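PDB 5U2P: sugar ABC transporter substrate-binding protein from Treponema pallidum subsp. pallidum, which probably binds a still unidentified ligand, possibly a sugar, in the periplasm for delivery to an ABC transporter. Local coordinates for residues Asp100-Leu108 / Ala310-Val318; Val32-Tyr43 / Ala61-Tyr72. All blocks are in the same frame, centred on the assembly; numbering follows the deposited sequence.

Contact 1: residues Asp100-Leu108 / Ala310-Val318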
loop_
_atom_site.group_PDB
_atom_site.type_symbol
_atom_site.label_atom_id
_atom_site.label_comp_id
_atom_site.label_asym_id
_atom_site.label_seq_id
_atom_site.Cartn_x
_atom_site.Cartn_y
_atom_site.Cartn_z
ATOM N N ASP A 100 -21.573 4.287 -1.497
ATOM C CA ASP A 100 -22.118 2.992 -1.914
ATOM C C ASP A 100 -21.959 2.810 -3.417
ATOM O O ASP A 100 -22.709 3.408 -4.215
ATOM C CB ASP A 100 -23.607 2.868 -1.531
ATOM C CG ASP A 100 -24.158 1.472 -1.775
ATOM O OD1 ASP A 100 -23.500 0.668 -2.466
ATOM O OD2 ASP A 100 -25.256 1.170 -1.276
ATOM N N PRO A 101 -20.988 1.981 -3.844
ATOM C CA PRO A 101 -20.791 1.885 -5.297
ATOM C C PRO A 101 -21.973 1.285 -6.061
ATOM O O PRO A 101 -22.090 1.510 -7.260
ATOM C CB PRO A 101 -19.557 0.972 -5.415
ATOM C CG PRO A 101 -19.631 0.110 -4.195
ATOM C CD PRO A 101 -20.169 1.001 -3.114
ATOM N N TYR A 102 -22.838 0.528 -5.382
ATOM C CA TYR A 102 -23.963 -0.117 -6.066
ATOM C C TYR A 102 -25.059 0.907 -6.365
ATOM O O TYR A 102 -25.940 0.673 -7.197
ATOM C CB TYR A 102 -24.484 -1.294 -5.226
ATOM C CG TYR A 102 -23.404 -2.348 -5.087
ATOM C CD1 TYR A 102 -22.560 -2.363 -3.991
ATOM C CD2 TYR A 102 -23.178 -3.272 -6.106
ATOM C CE1 TYR A 102 -21.545 -3.300 -3.879
ATOM C CE2 TYR A 102 -22.169 -4.216 -6.003
ATOM C CZ TYR A 102 -21.355 -4.223 -4.892
ATOM O OH TYR A 102 -20.339 -5.142 -4.792
ATOM N N LEU A 103 -24.974 2.053 -5.694
ATOM C CA LEU A 103 -25.845 3.196 -5.966
ATOM C C LEU A 103 -25.323 4.114 -7.057
ATOM O O LEU A 103 -26.107 4.680 -7.821
ATOM C CB LEU A 103 -26.020 4.040 -4.703
ATOM C CG LEU A 103 -27.424 4.183 -4.131
ATOM C CD1 LEU A 103 -27.927 2.829 -3.666
ATOM C CD2 LEU A 103 -27.411 5.194 -2.991
ATOM N N TYR A 104 -24.004 4.280 -7.114
ATOM C CA TYR A 104 -23.434 5.381 -7.895
ATOM C C TYR A 104 -22.511 5.007 -9.038
ATOM O O TYR A 104 -22.355 5.809 -9.956
ATOM C CB TYR A 104 -22.671 6.316 -6.973
ATOM C CG TYR A 104 -23.545 7.002 -5.949
ATOM C CD1 TYR A 104 -24.583 7.826 -6.351
ATOM C CD2 TYR A 104 -23.308 6.842 -4.594
ATOM C CE1 TYR A 104 -25.375 8.461 -5.425
ATOM C CE2 TYR A 104 -24.092 7.474 -3.663
ATOM C CZ TYR A 104 -25.123 8.282 -4.088
ATOM O OH TYR A 104 -25.918 8.921 -3.177
ATOM N N PHE A 105 -21.885 3.831 -8.979
ATOM C CA PHE A 105 -20.841 3.484 -9.954
ATOM C C PHE A 105 -21.116 2.227 -10.766
ATOM O O PHE A 105 -21.722 1.279 -10.299
ATOM C CB PHE A 105 -19.508 3.318 -9.248
ATOM C CG PHE A 105 -19.103 4.520 -8.444
ATOM C CD1 PHE A 105 -19.184 5.787 -9.004
ATOM C CD2 PHE A 105 -18.644 4.392 -7.152
ATOM C CE1 PHE A 105 -18.828 6.908 -8.271
ATOM C CE2 PHE A 105 -18.288 5.511 -6.407
ATOM C CZ PHE A 105 -18.381 6.767 -6.974
ATOM N N VAL A 106 -20.595 2.209 -11.981
ATOM C CA VAL A 106 -20.704 1.031 -12.833
ATOM C C VAL A 106 -19.727 -0.046 -12.386
ATOM O O VAL A 106 -18.540 0.225 -12.193
ATOM C CB VAL A 106 -20.432 1.382 -14.302
ATOM C CG1 VAL A 106 -20.514 0.124 -15.165
ATOM C CG2 VAL A 106 -21.421 2.433 -14.772
ATOM N N ASP A 107 -20.223 -1.274 -12.223
ATOM C CA ASP A 107 -19.360 -2.409 -11.889
ATOM C C ASP A 107 -18.506 -2.796 -13.095
ATOM O O ASP A 107 -19.035 -3.219 -14.128
ATOM C CB ASP A 107 -20.210 -3.604 -11.414
ATOM C CG ASP A 107 -19.389 -4.872 -11.185
ATOM O OD1 ASP A 107 -18.152 -4.782 -11.134
ATOM O OD2 ASP A 107 -19.985 -5.966 -11.047
ATOM N N LEU A 108 -17.189 -2.603 -12.978
ATOM C CA LEU A 108 -16.279 -2.804 -14.104
ATOM C C LEU A 108 -15.630 -4.186 -14.061
ATOM O O LEU A 108 -14.718 -4.480 -14.846
ATOM C CB LEU A 108 -15.179 -1.710 -14.115
ATOM C CG LEU A 108 -15.681 -0.264 -14.197
ATOM C CD1 LEU A 108 -14.541 0.762 -14.062
ATOM C CD2 LEU A 108 -16.470 -0.009 -15.448
ATOM N N ALA A 310 -13.911 6.194 -11.959
ATOM C CA ALA A 310 -15.152 5.423 -11.989
ATOM C C ALA A 310 -16.149 6.021 -12.969
ATOM O O ALA A 310 -16.074 7.206 -13.289
ATOM C CB ALA A 310 -15.782 5.359 -10.590
ATOM N N VAL A 311 -17.106 5.199 -13.398
ATOM C CA VAL A 311 -18.218 5.646 -14.244
ATOM C C VAL A 311 -19.482 5.866 -13.406
ATOM O O VAL A 311 -19.903 4.989 -12.656
ATOM C CB VAL A 311 -18.515 4.636 -15.363
ATOM C CG1 VAL A 311 -19.638 5.143 -16.287
ATOM C CG2 VAL A 311 -17.260 4.386 -16.196
ATOM N N HIS A 312 -20.042 7.065 -13.529
ATOM C CA HIS A 312 -21.309 7.418 -12.888
ATOM C C HIS A 312 -22.452 6.597 -13.474
ATOM O O HIS A 312 -22.756 6.688 -14.660
ATOM C CB HIS A 312 -21.570 8.903 -13.080
ATOM C CG HIS A 312 -22.795 9.415 -12.380
ATOM N ND1 HIS A 312 -23.512 10.494 -12.854
ATOM C CD2 HIS A 312 -23.407 9.030 -11.234
ATOM C CE1 HIS A 312 -24.524 10.740 -12.040
ATOM N NE2 HIS A 312 -24.486 9.865 -11.050
ATOM N N LYS A 313 -23.064 5.802 -12.610
ATOM C CA LYS A 313 -24.083 4.823 -12.973
ATOM C C LYS A 313 -25.285 5.454 -13.652
ATOM O O LYS A 313 -25.865 4.865 -14.564
ATOM C CB LYS A 313 -24.532 4.082 -11.707
ATOM C CG LYS A 313 -25.365 2.855 -11.958
ATOM C CD LYS A 313 -25.593 2.058 -10.671
ATOM C CE LYS A 313 -26.361 0.779 -10.965
ATOM N NZ LYS A 313 -26.518 -0.074 -9.767
ATOM N N LYS A 314 -25.663 6.647 -13.202
ATOM C CA LYS A 314 -26.850 7.327 -13.732
ATOM C C LYS A 314 -26.536 8.153 -14.975
ATOM O O LYS A 314 -27.413 8.820 -15.513
ATOM C CB LYS A 314 -27.476 8.213 -12.648
ATOM C CG LYS A 314 -27.934 7.423 -11.416
ATOM C CD LYS A 314 -28.604 8.294 -10.351
ATOM C CE LYS A 314 -28.464 7.672 -8.954
ATOM N NZ LYS A 314 -28.982 8.543 -7.857
ATOM N N SER A 315 -25.292 8.101 -15.447
ATOM C CA SER A 315 -24.930 8.785 -16.681
ATOM C C SER A 315 -25.751 8.303 -17.879
ATOM O O SER A 315 -26.056 7.111 -18.008
ATOM C CB SER A 315 -23.450 8.586 -16.986
ATOM O OG SER A 315 -23.151 9.018 -18.295
ATOM N N ALA A 316 -26.089 9.228 -18.765
ATOM C CA ALA A 316 -26.751 8.871 -20.012
ATOM C C ALA A 316 -25.737 8.377 -21.053
ATOM O O ALA A 316 -26.108 8.021 -22.168
ATOM C CB ALA A 316 -27.526 10.060 -20.556
ATOM N N ARG A 317 -24.462 8.357 -20.677
ATOM C CA ARG A 317 -23.367 8.015 -21.593
ATOM C C ARG A 317 -22.484 6.892 -21.021
ATOM O O ARG A 317 -21.281 6.852 -21.281
ATOM C CB ARG A 317 -22.488 9.236 -21.871
ATOM C CG ARG A 317 -23.191 10.477 -22.390
ATOM C CD ARG A 317 -22.413 11.696 -21.907
ATOM N NE ARG A 317 -22.672 12.913 -22.664
ATOM C CZ ARG A 317 -22.193 14.107 -22.329
ATOM N NH1 ARG A 317 -21.436 14.244 -21.247
ATOM N NH2 ARG A 317 -22.471 15.169 -23.068
ATOM N N VAL A 318 -23.081 5.975 -20.269
ATOM C CA VAL A 318 -22.308 4.906 -19.631
ATOM C C VAL A 318 -21.506 4.101 -20.659
ATOM O O VAL A 318 -20.354 3.782 -20.410
ATOM C CB VAL A 318 -23.211 3.958 -18.822
ATOM C CG1 VAL A 318 -22.479 2.668 -18.444
ATOM C CG2 VAL A 318 -23.709 4.661 -17.558
HETATM O O HOH W 1 -23.528 -0.595 -9.555
HETATM O O HOH W 2 -17.276 2.555 -12.252
#

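Contact 2: residues Val32-Tyr43 / Ala61-Tyr72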
loop_
_atom_site.group_PDB
_atom_site.type_symbol
_atom_site.label_atom_id
_atom_site.label_comp_id
_atom_site.label_asym_id
_atom_site.label_seq_id
_atom_site.Cartn_x
_atom_site.Cartn_y
_atom_site.Cartn_z
ATOM N N VAL A 32 -18.620 11.613 -29.850
ATOM C CA VAL A 32 -19.411 11.679 -28.631
ATOM C C VAL A 32 -18.835 12.722 -27.684
ATOM O O VAL A 32 -17.831 13.364 -27.993
ATOM C CB VAL A 32 -19.457 10.325 -27.893
ATOM C CG1 VAL A 32 -20.850 10.076 -27.326
ATOM C CG2 VAL A 32 -19.050 9.189 -28.813
ATOM N N ARG A 33 -19.477 12.874 -26.528
ATOM C CA ARG A 33 -18.990 13.749 -25.477
ATOM C C ARG A 33 -18.828 12.935 -24.197
ATOM O O ARG A 33 -19.531 11.938 -23.987
ATOM C CB ARG A 33 -19.946 14.919 -25.250
ATOM C CG ARG A 33 -20.171 15.789 -26.478
ATOM C CD ARG A 33 -21.402 16.675 -26.313
ATOM N NE ARG A 33 -21.327 17.500 -25.109
ATOM C CZ ARG A 33 -22.307 18.286 -24.671
ATOM N NH1 ARG A 33 -23.454 18.361 -25.336
ATOM N NH2 ARG A 33 -22.141 18.997 -23.563
ATOM N N LEU A 34 -17.873 13.360 -23.377
ATOM C CA LEU A 34 -17.664 12.800 -22.045
ATOM C C LEU A 34 -17.280 13.904 -21.076
ATOM O O LEU A 34 -16.418 14.732 -21.373
ATOM C CB LEU A 34 -16.566 11.741 -22.052
ATOM C CG LEU A 34 -16.906 10.253 -22.106
ATOM C CD1 LEU A 34 -15.648 9.465 -21.783
ATOM C CD2 LEU A 34 -18.032 9.860 -21.155
ATOM N N SER A 35 -17.916 13.917 -19.911
ATOM C CA SER A 35 -17.558 14.841 -18.864
ATOM C C SER A 35 -16.792 14.087 -17.782
ATOM O O SER A 35 -17.073 12.922 -17.500
ATOM C CB SER A 35 -18.805 15.513 -18.274
ATOM O OG SER A 35 -19.717 14.550 -17.795
ATOM N N VAL A 36 -15.836 14.786 -17.187
ATOM C CA VAL A 36 -14.967 14.232 -16.165
ATOM C C VAL A 36 -14.855 15.173 -14.970
ATOM O O VAL A 36 -14.798 16.390 -15.126
ATOM C CB VAL A 36 -13.564 13.952 -16.744
ATOM C CG1 VAL A 36 -12.663 13.334 -15.700
ATOM C CG2 VAL A 36 -13.679 13.049 -17.954
ATOM N N LEU A 37 -14.837 14.593 -13.777
ATOM C CA LEU A 37 -14.550 15.325 -12.544
ATOM C C LEU A 37 -13.263 14.775 -11.951
ATOM O O LEU A 37 -13.122 13.565 -11.787
ATOM C CB LEU A 37 -15.682 15.167 -11.525
ATOM C CG LEU A 37 -15.722 16.152 -10.364
ATOM C CD1 LEU A 37 -16.284 17.488 -10.821
ATOM C CD2 LEU A 37 -16.533 15.572 -9.210
ATOM N N ILE A 38 -12.335 15.652 -11.609
ATOM C CA ILE A 38 -11.041 15.222 -11.078
ATOM C C ILE A 38 -10.497 16.209 -10.044
ATOM O O ILE A 38 -10.898 17.371 -10.010
ATOM C CB ILE A 38 -10.015 15.068 -12.214
ATOM C CG1 ILE A 38 -8.755 14.353 -11.713
ATOM C CG2 ILE A 38 -9.690 16.435 -12.827
ATOM C CD1 ILE A 38 -7.707 14.147 -12.769
ATOM N N ARG A 39 -9.598 15.734 -9.186
ATOM C CA ARG A 39 -8.918 16.597 -8.227
ATOM C C ARG A 39 -7.935 17.497 -8.956
ATOM O O ARG A 39 -7.220 17.057 -9.854
ATOM C CB ARG A 39 -8.176 15.774 -7.165
ATOM C CG ARG A 39 -9.068 15.113 -6.113
ATOM C CD ARG A 39 -8.234 14.330 -5.106
ATOM N NE ARG A 39 -9.012 13.328 -4.374
ATOM C CZ ARG A 39 -9.419 13.438 -3.109
ATOM N NH1 ARG A 39 -9.137 14.517 -2.386
ATOM N NH2 ARG A 39 -10.114 12.451 -2.560
ATOM N N GLU A 40 -7.914 18.759 -8.556
ATOM C CA GLU A 40 -7.027 19.754 -9.141
ATOM C C GLU A 40 -5.589 19.240 -9.253
ATOM O O GLU A 40 -5.020 19.206 -10.342
ATOM C CB GLU A 40 -7.078 21.031 -8.296
ATOM C CG GLU A 40 -6.224 22.179 -8.799
ATOM C CD GLU A 40 -6.325 23.400 -7.902
ATOM O OE1 GLU A 40 -6.632 23.234 -6.702
ATOM O OE2 GLU A 40 -6.103 24.524 -8.398
ATOM N N LYS A 41 -5.021 18.797 -8.133
ATOM C CA LYS A 41 -3.611 18.396 -8.106
ATOM C C LYS A 41 -3.370 17.053 -8.777
ATOM O O LYS A 41 -2.230 16.645 -8.952
ATOM C CB LYS A 41 -3.088 18.338 -6.668
ATOM C CG LYS A 41 -3.040 19.685 -5.955
ATOM C CD LYS A 41 -2.383 19.560 -4.584
ATOM C CE LYS A 41 -2.184 20.917 -3.926
ATOM N NZ LYS A 41 -3.482 21.536 -3.546
ATOM N N HIS A 42 -4.439 16.363 -9.152
ATOM C CA HIS A 42 -4.304 15.071 -9.813
ATOM C C HIS A 42 -4.525 15.189 -11.320
ATOM O O HIS A 42 -4.379 14.206 -12.048
ATOM C CB HIS A 42 -5.281 14.059 -9.205
ATOM C CG HIS A 42 -4.915 13.634 -7.817
ATOM N ND1 HIS A 42 -5.743 12.864 -7.028
ATOM C CD2 HIS A 42 -3.809 13.878 -7.073
ATOM C CE1 HIS A 42 -5.161 12.647 -5.861
ATOM N NE2 HIS A 42 -3.986 13.251 -5.863
ATOM N N TYR A 43 -4.893 16.383 -11.782
ATOM C CA TYR A 43 -5.095 16.620 -13.215
ATOM C C TYR A 43 -3.751 16.890 -13.861
ATOM O O TYR A 43 -3.442 18.015 -14.257
ATOM C CB TYR A 43 -6.061 17.781 -13.450
ATOM C CG TYR A 43 -6.458 17.986 -14.900
ATOM C CD1 TYR A 43 -6.666 16.903 -15.750
ATOM C CD2 TYR A 43 -6.654 19.265 -15.410
ATOM C CE1 TYR A 43 -7.041 17.092 -17.073
ATOM C CE2 TYR A 43 -7.029 19.463 -16.726
ATOM C CZ TYR A 43 -7.223 18.375 -17.555
ATOM O OH TYR A 43 -7.591 18.578 -18.867
ATOM N N ALA A 61 -14.917 13.965 -27.347
ATOM C CA ALA A 61 -14.634 15.278 -26.778
ATOM C C ALA A 61 -14.782 15.231 -25.256
ATOM O O ALA A 61 -15.893 15.130 -24.741
ATOM C CB ALA A 61 -15.557 16.319 -27.366
ATOM N N VAL A 62 -13.658 15.286 -24.548
ATOM C CA VAL A 62 -13.658 15.263 -23.093
ATOM C C VAL A 62 -13.639 16.677 -22.526
ATOM O O VAL A 62 -12.810 17.494 -22.918
ATOM C CB VAL A 62 -12.440 14.498 -22.541
ATOM C CG1 VAL A 62 -12.498 14.431 -21.034
ATOM C CG2 VAL A 62 -12.365 13.093 -23.144
ATOM N N THR A 63 -14.559 16.953 -21.605
ATOM C CA THR A 63 -14.534 18.185 -20.828
ATOM C C THR A 63 -14.216 17.847 -19.375
ATOM O O THR A 63 -14.888 17.019 -18.759
ATOM C CB THR A 63 -15.864 18.947 -20.926
ATOM O OG1 THR A 63 -16.939 18.106 -20.504
ATOM C CG2 THR A 63 -16.111 19.371 -22.363
ATOM N N VAL A 64 -13.167 18.475 -18.854
ATOM C CA VAL A 64 -12.690 18.215 -17.495
ATOM C C VAL A 64 -13.071 19.337 -16.533
ATOM O O VAL A 64 -12.888 20.521 -16.817
ATOM C CB VAL A 64 -11.159 18.025 -17.464
ATOM C CG1 VAL A 64 -10.667 17.795 -16.035
ATOM C CG2 VAL A 64 -10.755 16.866 -18.350
ATOM N N GLU A 65 -13.606 18.934 -15.387
ATOM C CA GLU A 65 -13.963 19.838 -14.308
ATOM C C GLU A 65 -13.090 19.516 -13.094
ATOM O O GLU A 65 -13.222 18.429 -12.525
ATOM C CB GLU A 65 -15.443 19.675 -13.973
ATOM C CG GLU A 65 -15.994 20.673 -12.989
ATOM C CD GLU A 65 -17.447 20.392 -12.655
ATOM O OE1 GLU A 65 -17.943 20.947 -11.652
ATOM O OE2 GLU A 65 -18.089 19.613 -13.398
ATOM N N THR A 66 -12.196 20.430 -12.707
ATOM C CA THR A 66 -11.315 20.176 -11.563
ATOM C C THR A 66 -11.857 20.773 -10.279
ATOM O O THR A 66 -12.496 21.824 -10.287
ATOM C CB THR A 66 -9.898 20.735 -11.773
ATOM O OG1 THR A 66 -9.953 22.162 -11.855
ATOM C CG2 THR A 66 -9.268 20.157 -13.032
ATOM N N ILE A 67 -11.587 20.092 -9.175
ATOM C CA ILE A 67 -11.984 20.567 -7.865
ATOM C C ILE A 67 -10.760 20.635 -6.959
ATOM O O ILE A 67 -9.927 19.723 -6.964
ATOM C CB ILE A 67 -13.041 19.656 -7.232
ATOM C CG1 ILE A 67 -14.229 19.442 -8.186
ATOM C CG2 ILE A 67 -13.499 20.224 -5.906
ATOM C CD1 ILE A 67 -15.044 20.700 -8.503
ATOM N N GLN A 68 -10.663 21.726 -6.205
ATOM C CA GLN A 68 -9.626 21.900 -5.193
ATOM C C GLN A 68 -9.629 20.684 -4.275
ATOM O O GLN A 68 -10.681 20.278 -3.784
ATOM C CB GLN A 68 -9.865 23.184 -4.402
ATOM C CG GLN A 68 -8.712 23.630 -3.530
ATOM C CD GLN A 68 -8.972 24.983 -2.891
ATOM O OE1 GLN A 68 -9.192 25.977 -3.586
ATOM N NE2 GLN A 68 -8.963 25.025 -1.562
ATOM N N ASP A 69 -8.452 20.111 -4.053
ATOM C CA ASP A 69 -8.331 18.773 -3.477
ATOM C C ASP A 69 -9.037 18.607 -2.144
ATOM O O ASP A 69 -9.754 17.623 -1.937
ATOM C CB ASP A 69 -6.860 18.409 -3.319
ATOM C CG ASP A 69 -6.187 18.149 -4.647
ATOM O OD1 ASP A 69 -5.577 17.070 -4.807
ATOM O OD2 ASP A 69 -6.275 19.024 -5.532
ATOM N N ASP A 70 -8.852 19.565 -1.242
ATOM C CA ASP A 70 -9.455 19.467 0.081
ATOM C C ASP A 70 -10.989 19.493 0.007
ATOM O O ASP A 70 -11.666 19.127 0.967
ATOM C CB ASP A 70 -8.935 20.590 0.987
ATOM C CG ASP A 70 -9.375 21.963 0.530
ATOM O OD1 ASP A 70 -8.784 22.480 -0.439
ATOM O OD2 ASP A 70 -10.302 22.530 1.147
ATOM N N GLN A 71 -11.526 19.886 -1.146
ATOM C CA GLN A 71 -12.965 20.030 -1.332
ATOM C C GLN A 71 -13.557 18.878 -2.136
ATOM O O GLN A 71 -14.779 18.714 -2.182
ATOM C CB GLN A 71 -13.278 21.349 -2.047
ATOM C CG GLN A 71 -12.711 22.587 -1.375
ATOM C CD GLN A 71 -13.702 23.252 -0.450
ATOM O OE1 GLN A 71 -14.401 22.589 0.314
ATOM N NE2 GLN A 71 -13.777 24.576 -0.522
ATOM N N TYR A 72 -12.696 18.088 -2.773
ATOM C CA TYR A 72 -13.161 17.139 -3.779
ATOM C C TYR A 72 -14.156 16.107 -3.225
ATOM O O TYR A 72 -15.189 15.876 -3.845
ATOM C CB TYR A 72 -11.982 16.412 -4.442
ATOM C CG TYR A 72 -12.459 15.471 -5.522
ATOM C CD1 TYR A 72 -12.629 14.119 -5.267
ATOM C CD2 TYR A 72 -12.768 15.946 -6.785
ATOM C CE1 TYR A 72 -13.086 13.261 -6.248
ATOM C CE2 TYR A 72 -13.219 15.096 -7.781
ATOM C CZ TYR A 72 -13.390 13.761 -7.509
ATOM O OH TYR A 72 -13.857 12.932 -8.509
#

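Contact 1: residues Asp100-Leu108 / Ala310-Val318
A single beta bridge between Phe105 and His312 joins the exit of helix 101-104 to the residues following Ala310 and Val311 of strand 307-311, at one margin of a lobe of this solute-binding protein. Two backbone bonds define it. Lys313 N reaches Tyr104 O at 2.7 Å and almost straight, 173° at the hydrogen, although it comes from above the carbonyl plane. Val106 N gives the second, 2.9 Å to Val311 O. That same oxygen lies at the edge of the Phe105 ring and receives a CA-H contact from Phe105, so one carbonyl is approached by both polar and weakly polar groups.

Lys313 supplies the side-chain grip. With CG anti to the backbone N (chi1 -168°), the extended chain carries NZ to Tyr102 O, to which it donates over 2.7 Å. NZ also donates to a water, 3.0 Å away, which in turn donates to Phe105 O; the lysine thus bonds Tyr102 O directly and Phe105 O through the water. A second water accepts from Val311 N at 2.9 Å and donates to Val106 O, extending the backbone pairing through solvent.

The apolar part is small but close. Ala310 CB sits over one face of the Phe105 ring, 4.1 Å from its centroid, a CH-pi contact, while Tyr104 CB covers the opposite face. Val106 CG2 meets Val311 CG1 at 3.6 Å and also touches CG1 of Val318, the first residue of helix 318-329. Between strand and helix, a type I turn from His312 to Ser315 is followed by an ST turn, in which Ser315 OG accepts from Arg317 N. The end of short helix 101-104 and the residues after it thus hold an edge of the mixed sheet of one lobe, as in periplasmic binding proteins.

Contact 2: residues Val32-Tyr43 / Ala61-Tyr72
Strands 33-39 and 61-67 pair in parallel over seven bridges, from Arg33-Ala61 to Arg39-Ile67, and close packing lies on both faces of their central residues. On one face Val36 CG2 lies 3.6 Å from Val62 CG1, and Ile38 CG2 is equally near Val64 CG1. That CG1 also stands over the Tyr43 ring, 3.9 Å from its centroid and 13° off the normal, so one methyl serves both partners. On the opposite face Tyr72 packs against Leu37 and Arg39. Leu37 CD2 touches Tyr72 CE2 at 3.6 Å, while Arg39 CG packs over the ring face and its guanidinium plane is inclined 38° to the ring. Asp69 adds a polar clamp on the 3-10 segment 40-42: its OD2 accepts from Lys41 N at 2.9 Å through the syn lone pair, and OD1 lies against Arg39 CB.

The solvent side is looser. Glu40 and Gln68 run side by side in exposed positions, and the ammonium of Lys41 stays 4.2 Å from Asp69 OD2, too far for a salt bridge. Arg33 and Thr63 are likewise exposed near the start of the strands.

Helix 45-58 completes this beta-alpha-beta crossover and covers the valine face, with Phe51 against Val62 and Val64. Strand 88-92 flanks 33-39 on its other side, Val88 touching Val36, and Tyr72, which bonds through OH to Glu90 O, opens helix 72-81.

Both contacts belong to the same five-stranded sheet, whose order, with 33-39 between 61-67 and 88-92, and 307-311 antiparallel beyond, matches class II periplasmic binding proteins. Contact 2 is a regular parallel pair burying 1101 Å², with Leu34, Val36, Leu37, Ile38 and Tyr72 buried and the outer strand partly exposed. Contact 1 buries 536 Å² through one bridge, a lysine, two waters and a small apolar patch; Phe105, Ala310, Val311 and His312 are buried, Lys313 and Lys314 exposed. Helix 72-81 links them, from Tyr72 to Leu80, which touches Phe105. Two like charges come close, Arg317 NH2 3.3 Å from Arg33 NE, with Asp87 salt-bridged to Arg317.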